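Local coordinates for beta-N-acetylglucosaminidase-like protein Glycoside hydrolase family 20 (Flavobacterium johnsoniae, PDB 6YHH) that probably hydrolyses terminal beta-linked N-acetylglucosamine from chitin-derived oligosaccharides, as a family 20 glycoside hydrolase of the chitobiase type, at residues K321-N326 / K339-L344; Q330-K335 / Q345-M350; L117-Q122 / A172-V177. All coordinates share one frame; numbering follows the deposited sequence.

Contact 1: K321-N326 / K339-L344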
loop_
_atom_site.group_PDB
_atom_site.type_symbol
_atom_site.label_atom_id
_atom_site.label_comp_id
_atom_site.label_asym_id
_atom_site.label_seq_id
_atom_site.Cartn_x
_atom_site.Cartn_y
_atom_site.Cartn_z
ATOM N N LYS A 321 6.226 -12.078 -39.615
ATOM C CA LYS A 321 7.423 -11.776 -40.459
ATOM C C LYS A 321 8.490 -12.866 -40.369
ATOM O O LYS A 321 9.005 -13.307 -41.415
ATOM C CB LYS A 321 7.987 -10.402 -40.183
ATOM C CG LYS A 321 7.089 -9.186 -40.539
ATOM C CD LYS A 321 6.393 -9.236 -41.878
ATOM C CE LYS A 321 5.698 -7.929 -42.291
ATOM N NZ LYS A 321 4.640 -8.280 -43.320
ATOM N N ASP A 322 8.825 -13.333 -39.164
ATOM C CA ASP A 322 9.789 -14.431 -39.073
ATOM C C ASP A 322 9.251 -15.721 -39.685
ATOM O O ASP A 322 10.011 -16.491 -40.352
ATOM C CB ASP A 322 10.201 -14.662 -37.637
ATOM C CG ASP A 322 11.072 -13.548 -37.062
ATOM O OD1 ASP A 322 11.531 -12.585 -37.765
ATOM O OD2 ASP A 322 11.369 -13.673 -35.823
ATOM N N TRP A 323 7.962 -15.991 -39.498
ATOM C CA TRP A 323 7.345 -17.141 -40.149
ATOM C C TRP A 323 7.482 -17.079 -41.673
ATOM O O TRP A 323 7.883 -18.085 -42.285
ATOM C CB TRP A 323 5.908 -17.300 -39.714
ATOM C CG TRP A 323 5.760 -17.813 -38.296
ATOM C CD1 TRP A 323 6.721 -17.928 -37.347
ATOM C CD2 TRP A 323 4.530 -18.245 -37.689
ATOM N NE1 TRP A 323 6.151 -18.422 -36.159
ATOM C CE2 TRP A 323 4.820 -18.650 -36.373
ATOM C CE3 TRP A 323 3.222 -18.325 -38.142
ATOM C CZ2 TRP A 323 3.844 -19.152 -35.526
ATOM C CZ3 TRP A 323 2.247 -18.848 -37.341
ATOM C CH2 TRP A 323 2.544 -19.216 -36.021
ATOM N N ASP A 324 7.146 -15.935 -42.251
ATOM C CA ASP A 324 7.217 -15.721 -43.711
ATOM C C ASP A 324 8.635 -15.965 -44.232
ATOM O O ASP A 324 8.801 -16.431 -45.360
ATOM C CB ASP A 324 6.795 -14.302 -44.024
ATOM C CG ASP A 324 5.335 -14.041 -43.862
ATOM O OD1 ASP A 324 4.509 -14.949 -43.741
ATOM O OD2 ASP A 324 5.035 -12.806 -43.895
ATOM N N ALA A 325 9.644 -15.612 -43.460
ATOM C CA ALA A 325 11.036 -15.647 -43.918
ATOM C C ALA A 325 11.662 -16.992 -43.737
ATOM O O ALA A 325 12.698 -17.213 -44.281
ATOM C CB ALA A 325 11.835 -14.653 -43.122
ATOM N N ASN A 326 11.073 -17.901 -42.956
ATOM C CA ASN A 326 11.776 -19.091 -42.540
ATOM C C ASN A 326 11.394 -20.210 -43.501
ATOM O O ASN A 326 10.268 -20.667 -43.533
ATOM C CB ASN A 326 11.383 -19.441 -41.103
ATOM C CG ASN A 326 12.126 -20.662 -40.558
ATOM O OD1 ASN A 326 12.321 -21.655 -41.286
ATOM N ND2 ASN A 326 12.516 -20.636 -39.273
ATOM N N LYS A 339 -2.474 -22.345 -45.520
ATOM C CA LYS A 339 -2.154 -21.358 -46.516
ATOM C C LYS A 339 -1.748 -20.049 -45.904
ATOM O O LYS A 339 -1.017 -19.293 -46.523
ATOM C CB LYS A 339 -3.349 -21.108 -47.437
ATOM C CG LYS A 339 -3.685 -22.303 -48.387
ATOM N N THR A 340 -2.248 -19.761 -44.703
ATOM C CA THR A 340 -2.050 -18.454 -44.097
ATOM C C THR A 340 -1.317 -18.664 -42.727
ATOM O O THR A 340 -1.368 -19.732 -42.132
ATOM C CB THR A 340 -3.339 -17.669 -43.839
ATOM O OG1 THR A 340 -4.118 -18.303 -42.775
ATOM C CG2 THR A 340 -4.161 -17.446 -45.116
ATOM N N ASN A 341 -0.711 -17.593 -42.253
ATOM C CA ASN A 341 -0.145 -17.598 -40.885
ATOM C C ASN A 341 -1.222 -17.900 -39.858
ATOM O O ASN A 341 -0.948 -18.595 -38.884
ATOM C CB ASN A 341 0.663 -16.328 -40.607
ATOM C CG ASN A 341 2.007 -16.347 -41.301
ATOM O OD1 ASN A 341 2.612 -17.392 -41.512
ATOM N ND2 ASN A 341 2.454 -15.218 -41.679
ATOM N N HIS A 342 -2.402 -17.279 -39.994
ATOM C CA HIS A 342 -3.467 -17.561 -39.033
ATOM C C HIS A 342 -3.854 -19.043 -39.036
ATOM O O HIS A 342 -4.078 -19.617 -37.963
ATOM C CB HIS A 342 -4.682 -16.678 -39.315
ATOM C CG HIS A 342 -4.500 -15.278 -38.823
ATOM N ND1 HIS A 342 -3.635 -14.970 -37.801
ATOM C CD2 HIS A 342 -5.086 -14.114 -39.186
ATOM C CE1 HIS A 342 -3.686 -13.669 -37.564
ATOM N NE2 HIS A 342 -4.571 -13.131 -38.381
ATOM N N GLU A 343 -3.894 -19.681 -40.212
ATOM C CA GLU A 343 -4.171 -21.131 -40.266
ATOM C C GLU A 343 -3.080 -21.917 -39.564
ATOM O O GLU A 343 -3.361 -22.884 -38.823
ATOM C CB GLU A 343 -4.327 -21.628 -41.725
ATOM C CG GLU A 343 -5.625 -21.110 -42.323
ATOM C CD GLU A 343 -5.795 -21.569 -43.779
ATOM O OE1 GLU A 343 -5.001 -22.376 -44.301
ATOM O OE2 GLU A 343 -6.847 -21.280 -44.300
ATOM N N LEU A 344 -1.840 -21.496 -39.765
ATOM C CA LEU A 344 -0.749 -22.179 -39.097
ATOM C C LEU A 344 -0.778 -21.982 -37.582
ATOM O O LEU A 344 -0.481 -22.875 -36.776
ATOM C CB LEU A 344 0.562 -21.703 -39.692
ATOM C CG LEU A 344 1.879 -22.147 -39.036
ATOM C CD1 LEU A 344 1.996 -23.639 -38.968
ATOM C CD2 LEU A 344 3.085 -21.549 -39.753
#
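Asn341 of helix 341-358 offers the two ends of its amide to different neighbours on helix 321-325: the nitrogen to Asp324, the oxygen to the rim of Trp323. The polar part is a hydrogen bond from Asn341 ND2 to Asp324 OD1, 2.9 Å long with an angle of 156° at the hydrogen. The donor rises out of the carboxylate plane, although the amide and carboxylate planes are turned only 22° from one another. An asparagine suits this place because it can donate to the acid while presenting an oxygen to the aromatic edge. That oxygen, Asn341 OD1, lies 3.5 Å from Trp323 CE3, near the indole plane, and the backbone Asn341 O sits in plane at 3.6 Å from Trp323 CZ3.

The apolar part is made by Leu344, whose CG stands anti to its backbone N (chi1 172°) and carries CD2 obliquely against the rim of the indole, beside CE3 and CZ3. Leu344 CD2 comes within 3.6 Å of Trp323 CE3. Ile329 of helix 327-335 touches both Trp323 and Leu344, while at the other end of the indole NE1 is satisfied by Leu284 O. The pairing belongs to the helical connection between the parallel, neighbouring strands 310-312 and 362-366 of the family 20 TIM-barrel catalytic domain.

Contact 2: Q330-K335 / Q345-M350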
loop_
_atom_site.group_PDB
_atom_site.type_symbol
_atom_site.label_atom_id
_atom_site.label_comp_id
_atom_site.label_asym_id
_atom_site.label_seq_id
_atom_site.Cartn_x
_atom_site.Cartn_y
_atom_site.Cartn_z
ATOM N N GLN A 330 7.886 -22.438 -43.946
ATOM C CA GLN A 330 7.161 -22.515 -45.229
ATOM C C GLN A 330 6.969 -23.936 -45.720
ATOM O O GLN A 330 5.866 -24.252 -46.204
ATOM C CB GLN A 330 7.841 -21.621 -46.269
ATOM C CG GLN A 330 7.861 -20.137 -45.912
ATOM C CD GLN A 330 6.504 -19.611 -45.501
ATOM O OE1 GLN A 330 6.323 -19.097 -44.378
ATOM N NE2 GLN A 330 5.509 -19.765 -46.388
ATOM N N GLU A 331 7.965 -24.804 -45.603
ATOM C CA GLU A 331 7.762 -26.230 -45.931
ATOM C C GLU A 331 6.729 -26.888 -45.064
ATOM O O GLU A 331 5.975 -27.750 -45.519
ATOM C CB GLU A 331 9.048 -27.030 -45.831
ATOM C CG GLU A 331 10.001 -26.958 -46.996
ATOM C CD GLU A 331 9.380 -27.441 -48.295
ATOM O OE1 GLU A 331 9.146 -28.673 -48.413
ATOM O OE2 GLU A 331 9.084 -26.581 -49.136
ATOM N N PHE A 332 6.696 -26.511 -43.769
ATOM C CA PHE A 332 5.750 -27.096 -42.836
ATOM C C PHE A 332 4.333 -26.693 -43.205
ATOM O O PHE A 332 3.389 -27.482 -43.068
ATOM C CB PHE A 332 6.117 -26.571 -41.439
ATOM C CG PHE A 332 5.357 -27.205 -40.337
ATOM C CD1 PHE A 332 5.798 -28.388 -39.755
ATOM C CD2 PHE A 332 4.223 -26.616 -39.868
ATOM C CE1 PHE A 332 5.076 -28.981 -38.758
ATOM C CE2 PHE A 332 3.524 -27.166 -38.818
ATOM C CZ PHE A 332 3.945 -28.363 -38.284
ATOM N N LYS A 333 4.133 -25.429 -43.623
ATOM C CA LYS A 333 2.851 -25.014 -44.059
ATOM C C LYS A 333 2.411 -25.819 -45.316
ATOM O O LYS A 333 1.254 -26.111 -45.461
ATOM C CB LYS A 333 2.844 -23.520 -44.416
ATOM C CG LYS A 333 2.977 -22.604 -43.238
ATOM C CD LYS A 333 3.097 -21.151 -43.676
ATOM C CE LYS A 333 1.879 -20.578 -44.321
ATOM N NZ LYS A 333 2.274 -19.332 -45.070
ATOM N N LYS A 334 3.343 -26.082 -46.215
ATOM C CA LYS A 334 3.051 -26.891 -47.434
ATOM C C LYS A 334 2.679 -28.272 -47.032
ATOM O O LYS A 334 1.665 -28.788 -47.537
ATOM C CB LYS A 334 4.251 -26.957 -48.371
ATOM N N LYS A 335 3.448 -28.872 -46.118
ATOM C CA LYS A 335 3.185 -30.241 -45.611
ATOM C C LYS A 335 1.775 -30.348 -45.057
ATOM O O LYS A 335 1.015 -31.290 -45.376
ATOM C CB LYS A 335 4.186 -30.669 -44.551
ATOM C CG LYS A 335 3.979 -32.084 -43.980
ATOM C CD LYS A 335 5.078 -32.474 -42.951
ATOM N N GLN A 345 -1.146 -20.765 -37.175
ATOM C CA GLN A 345 -1.249 -20.468 -35.746
ATOM C C GLN A 345 -2.408 -21.228 -35.106
ATOM O O GLN A 345 -2.306 -21.692 -33.960
ATOM C CB GLN A 345 -1.386 -18.971 -35.500
ATOM C CG GLN A 345 -1.173 -18.628 -34.043
ATOM C CD GLN A 345 -1.455 -17.159 -33.742
ATOM O OE1 GLN A 345 -1.129 -16.291 -34.508
ATOM N NE2 GLN A 345 -2.070 -16.904 -32.623
ATOM N N THR A 346 -3.493 -21.428 -35.844
ATOM C CA THR A 346 -4.593 -22.239 -35.313
ATOM C C THR A 346 -4.147 -23.703 -35.203
ATOM O O THR A 346 -4.464 -24.381 -34.233
ATOM C CB THR A 346 -5.790 -22.135 -36.257
ATOM O OG1 THR A 346 -6.312 -20.770 -36.218
ATOM C CG2 THR A 346 -6.921 -23.124 -35.800
ATOM N N TYR A 347 -3.421 -24.202 -36.213
ATOM C CA TYR A 347 -2.811 -25.550 -36.065
ATOM C C TYR A 347 -1.950 -25.708 -34.792
ATOM O O TYR A 347 -2.088 -26.658 -34.019
ATOM C CB TYR A 347 -1.973 -25.831 -37.274
ATOM C CG TYR A 347 -1.212 -27.123 -37.190
ATOM C CD1 TYR A 347 -0.002 -27.168 -36.622
ATOM C CD2 TYR A 347 -1.760 -28.317 -37.694
ATOM C CE1 TYR A 347 0.682 -28.357 -36.467
ATOM C CE2 TYR A 347 -1.067 -29.522 -37.570
ATOM C CZ TYR A 347 0.148 -29.524 -36.955
ATOM O OH TYR A 347 0.925 -30.687 -36.792
ATOM N N PHE A 348 -1.067 -24.719 -34.590
ATOM C CA PHE A 348 -0.209 -24.636 -33.396
ATOM C C PHE A 348 -1.062 -24.659 -32.137
ATOM O O PHE A 348 -0.828 -25.442 -31.259
ATOM C CB PHE A 348 0.627 -23.332 -33.486
ATOM C CG PHE A 348 1.281 -22.958 -32.216
ATOM C CD1 PHE A 348 2.465 -23.567 -31.789
ATOM C CD2 PHE A 348 0.687 -22.008 -31.379
ATOM C CE1 PHE A 348 3.065 -23.219 -30.563
ATOM C CE2 PHE A 348 1.291 -21.647 -30.162
ATOM C CZ PHE A 348 2.470 -22.260 -29.762
ATOM N N THR A 349 -2.059 -23.799 -32.070
ATOM C CA THR A 349 -3.005 -23.732 -30.974
ATOM C C THR A 349 -3.712 -25.064 -30.680
ATOM O O THR A 349 -3.804 -25.520 -29.523
ATOM C CB THR A 349 -4.070 -22.642 -31.230
ATOM O OG1 THR A 349 -3.399 -21.374 -31.376
ATOM C CG2 THR A 349 -5.087 -22.585 -30.126
ATOM N N MET A 350 -4.100 -25.755 -31.761
ATOM C CA MET A 350 -4.784 -27.054 -31.612
ATOM C C MET A 350 -3.847 -28.174 -31.220
ATOM O O MET A 350 -4.350 -29.197 -30.670
ATOM C CB MET A 350 -5.599 -27.402 -32.879
ATOM C CG MET A 350 -6.863 -26.529 -32.992
ATOM S SD MET A 350 -7.938 -26.575 -31.553
ATOM C CE MET A 350 -8.073 -28.381 -31.452
#
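Phe332 and Tyr347 meet across helices 327-335 and 341-358, with their CA atoms, Phe332 CA and Tyr347 CA, 11.0 Å apart, so that long aromatic side chains are needed to bridge the backbones. Both point their CB atoms toward the opposite helix, and both hold CG anti to the backbone N (chi1 -173° for Phe332), which carries each ring across to the other helix. The side chains cross at about a right angle. An edge of Phe332 is directed at the face of Tyr347 in an offset edge-to-face pair, with ring centroids 5.7 Å apart and planes at 75°. The closest approach is off centre, Phe332 CZ to Tyr347 CE1 at 3.7 Å, and Phe332 CE2 follows at 3.9 Å from the same Tyr347 CE1. The ring of His336 meets both aromatics, and Tyr292 of helix 289-302 packs on Tyr347 as well. Within helix 341-358, Thr349 OG1 turns back to donate to Gln345 O at 2.8 Å; Thr349 OG1 and Thr349 N reach that oxygen from opposite faces of its carbonyl plane, so the hydroxyl of a residue buried in the fold is satisfied inside its own helix. With an alanine in place of Tyr347, the Phe332 edge would probably lose the ring face it points at and be left freer to turn. Between the helices, therefore, attachment rests here on dispersion and on the weak attraction of a positively polarised C-H rim for a pi cloud, a small, directional contact near the surface.

Contact 3: L117-Q122 / A172-V177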
loop_
_atom_site.group_PDB
_atom_site.type_symbol
_atom_site.label_atom_id
_atom_site.label_comp_id
_atom_site.label_asym_id
_atom_site.label_seq_id
_atom_site.Cartn_x
_atom_site.Cartn_y
_atom_site.Cartn_z
ATOM N N LEU A 117 -23.714 -9.382 0.701
ATOM C CA LEU A 117 -23.040 -8.597 1.704
ATOM C C LEU A 117 -22.494 -7.266 1.134
ATOM O O LEU A 117 -22.510 -6.229 1.792
ATOM C CB LEU A 117 -21.895 -9.397 2.305
ATOM C CG LEU A 117 -22.266 -10.632 3.152
ATOM C CD1 LEU A 117 -20.963 -11.382 3.447
ATOM C CD2 LEU A 117 -23.065 -10.190 4.341
ATOM N N GLU A 118 -22.067 -7.295 -0.133
ATOM C CA GLU A 118 -21.591 -6.067 -0.798
ATOM C C GLU A 118 -22.711 -5.096 -1.029
ATOM O O GLU A 118 -22.566 -3.914 -0.828
ATOM C CB GLU A 118 -20.897 -6.365 -2.106
ATOM C CG GLU A 118 -19.665 -7.261 -1.920
ATOM C CD GLU A 118 -18.535 -6.620 -1.110
ATOM O OE1 GLU A 118 -18.520 -5.373 -0.908
ATOM O OE2 GLU A 118 -17.609 -7.422 -0.758
ATOM N N THR A 119 -23.873 -5.598 -1.424
ATOM C CA THR A 119 -25.029 -4.732 -1.583
ATOM C C THR A 119 -25.411 -4.106 -0.264
ATOM O O THR A 119 -25.782 -2.902 -0.210
ATOM C CB THR A 119 -26.221 -5.505 -2.191
ATOM O OG1 THR A 119 -25.785 -6.142 -3.363
ATOM C CG2 THR A 119 -27.364 -4.590 -2.502
ATOM N N LEU A 120 -25.470 -4.932 0.789
ATOM C CA LEU A 120 -25.765 -4.436 2.151
ATOM C C LEU A 120 -24.839 -3.286 2.572
ATOM O O LEU A 120 -25.297 -2.260 3.089
ATOM C CB LEU A 120 -25.815 -5.595 3.177
ATOM C CG LEU A 120 -26.298 -5.186 4.554
ATOM C CD1 LEU A 120 -27.570 -4.392 4.620
ATOM C CD2 LEU A 120 -26.319 -6.412 5.428
ATOM N N LEU A 121 -23.536 -3.423 2.371
ATOM C CA LEU A 121 -22.630 -2.298 2.675
ATOM C C LEU A 121 -22.998 -1.054 1.926
ATOM O O LEU A 121 -22.915 0.059 2.471
ATOM C CB LEU A 121 -21.205 -2.720 2.362
ATOM C CG LEU A 121 -20.613 -3.719 3.349
ATOM C CD1 LEU A 121 -19.303 -4.277 2.819
ATOM C CD2 LEU A 121 -20.449 -3.079 4.738
ATOM N N GLN A 122 -23.415 -1.226 0.657
ATOM C CA GLN A 122 -23.791 -0.045 -0.137
ATOM C C GLN A 122 -25.068 0.564 0.272
ATOM O O GLN A 122 -25.264 1.778 0.034
ATOM C CB GLN A 122 -23.832 -0.416 -1.605
ATOM C CG GLN A 122 -22.460 -0.755 -2.201
ATOM C CD GLN A 122 -22.547 -1.091 -3.692
ATOM O OE1 GLN A 122 -23.618 -1.425 -4.209
ATOM N NE2 GLN A 122 -21.391 -1.056 -4.382
ATOM N N ALA A 172 -16.005 -6.651 -4.301
ATOM C CA ALA A 172 -16.815 -5.526 -3.906
ATOM C C ALA A 172 -17.744 -5.075 -4.993
ATOM O O ALA A 172 -18.874 -4.549 -4.720
ATOM C CB ALA A 172 -15.898 -4.382 -3.494
ATOM N N MET A 173 -17.319 -5.289 -6.236
ATOM C CA MET A 173 -18.111 -4.899 -7.440
ATOM C C MET A 173 -18.832 -6.102 -8.051
ATOM O O MET A 173 -19.316 -6.013 -9.186
ATOM C CB MET A 173 -17.205 -4.269 -8.456
ATOM C CG MET A 173 -16.521 -2.978 -7.975
ATOM S SD MET A 173 -17.602 -1.797 -7.111
ATOM C CE MET A 173 -18.868 -1.696 -8.411
ATOM N N LYS A 174 -18.855 -7.236 -7.365
ATOM C CA LYS A 174 -19.486 -8.476 -7.859
ATOM C C LYS A 174 -18.877 -9.035 -9.120
ATOM O O LYS A 174 -19.548 -9.692 -9.930
ATOM C CB LYS A 174 -20.987 -8.310 -7.995
ATOM C CG LYS A 174 -21.649 -7.911 -6.728
ATOM C CD LYS A 174 -23.181 -7.929 -6.855
ATOM C CE LYS A 174 -23.878 -7.446 -5.594
ATOM N NZ LYS A 174 -23.919 -5.962 -5.549
ATOM N N MET A 175 -17.578 -8.735 -9.344
ATOM C CA MET A 175 -16.853 -9.323 -10.449
ATOM C C MET A 175 -16.257 -10.672 -10.050
ATOM O O MET A 175 -15.852 -10.825 -8.906
ATOM C CB MET A 175 -15.771 -8.349 -10.938
ATOM C CG MET A 175 -16.395 -7.111 -11.460
ATOM S SD MET A 175 -15.115 -5.856 -11.907
ATOM C CE MET A 175 -14.318 -6.614 -13.341
ATOM N N ASN A 176 -16.257 -11.634 -10.967
ATOM C CA ASN A 176 -15.928 -13.028 -10.602
ATOM C C ASN A 176 -14.882 -13.696 -11.379
ATOM O O ASN A 176 -14.666 -14.917 -11.168
ATOM C CB ASN A 176 -17.188 -13.908 -10.634
ATOM C CG ASN A 176 -17.799 -13.999 -12.012
ATOM O OD1 ASN A 176 -17.408 -13.301 -12.962
ATOM N ND2 ASN A 176 -18.725 -14.912 -12.151
ATOM N N VAL A 177 -14.156 -12.977 -12.241
ATOM C CA VAL A 177 -13.051 -13.548 -13.012
ATOM C C VAL A 177 -11.839 -12.621 -12.918
ATOM O O VAL A 177 -11.926 -11.388 -13.142
ATOM C CB VAL A 177 -13.397 -13.783 -14.461
ATOM C CG1 VAL A 177 -12.209 -14.251 -15.226
ATOM C CG2 VAL A 177 -14.602 -14.736 -14.646
HETATM O O HOH W 1 -18.682 -1.865 -3.540
#
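Glu118 folds over Ala172, its chain bent at chi2 (-65°) so that the carboxylate end lies against the backbone of that last helical residue. Glu118 OE1 comes 3.5 Å from Ala172 CA and 3.8 Å from Ala172 CB. A small side chain fits here because it lets the acid and its own helix end approach closely. The charge of Glu118 is matched elsewhere, by a salt bridge from OE1 to Arg51 of helix 40-56.

Lys174 comes in at about a right angle to Thr119. Its chain runs extended and then turns at chi4 (82°), which sets Lys174 NZ to donate to Thr119 OG1 at 2.9 Å. The same hydroxyl is also hydrogen-bonded to Tyr94 OH, so a buried threonine oxygen joins two polar partners. Lys174 is the C-prime residue of the Schellman motif that ends helix 160-172; its positive phi of 62° reverses the chain toward strand 177-184 of the TIM barrel. The contact thus joins helix 110-123 of the N-terminal family 20 domain 2 to the catalytic domain.

Gln122 has its CB turned toward the end of helix 160-172 but is too far to bond it directly, since Gln122 NE2 is 4.3 Å from Ala172 O. One water closes the distance, accepting from Gln122 NE2 at 2.9 Å and donating to Ala172 O, while Gln122 NE2 also donates to Met10 O.

How the contacts relate
Contacts 1 and 2 form one continuous patch, their centres 8 Å apart and both built on helix 341-358, against which the successive helices 321-325 and 327-335 are laid. Their segments alternate along the chain, and they touch directly where Leu344 CD2 meets Lys333 CG at 3.6 Å. Contact 1 is the nearer to chemistry: the side chain of Trp323 lies about 12 Å from that of Glu317, the predicted proton donor. Contact 3 closes earlier in the chain and joins two domains; its centre is 46 Å from that of contact 1, on the opposite side of the chain's centre, and its nearest atoms are about 18 Å from contact 2.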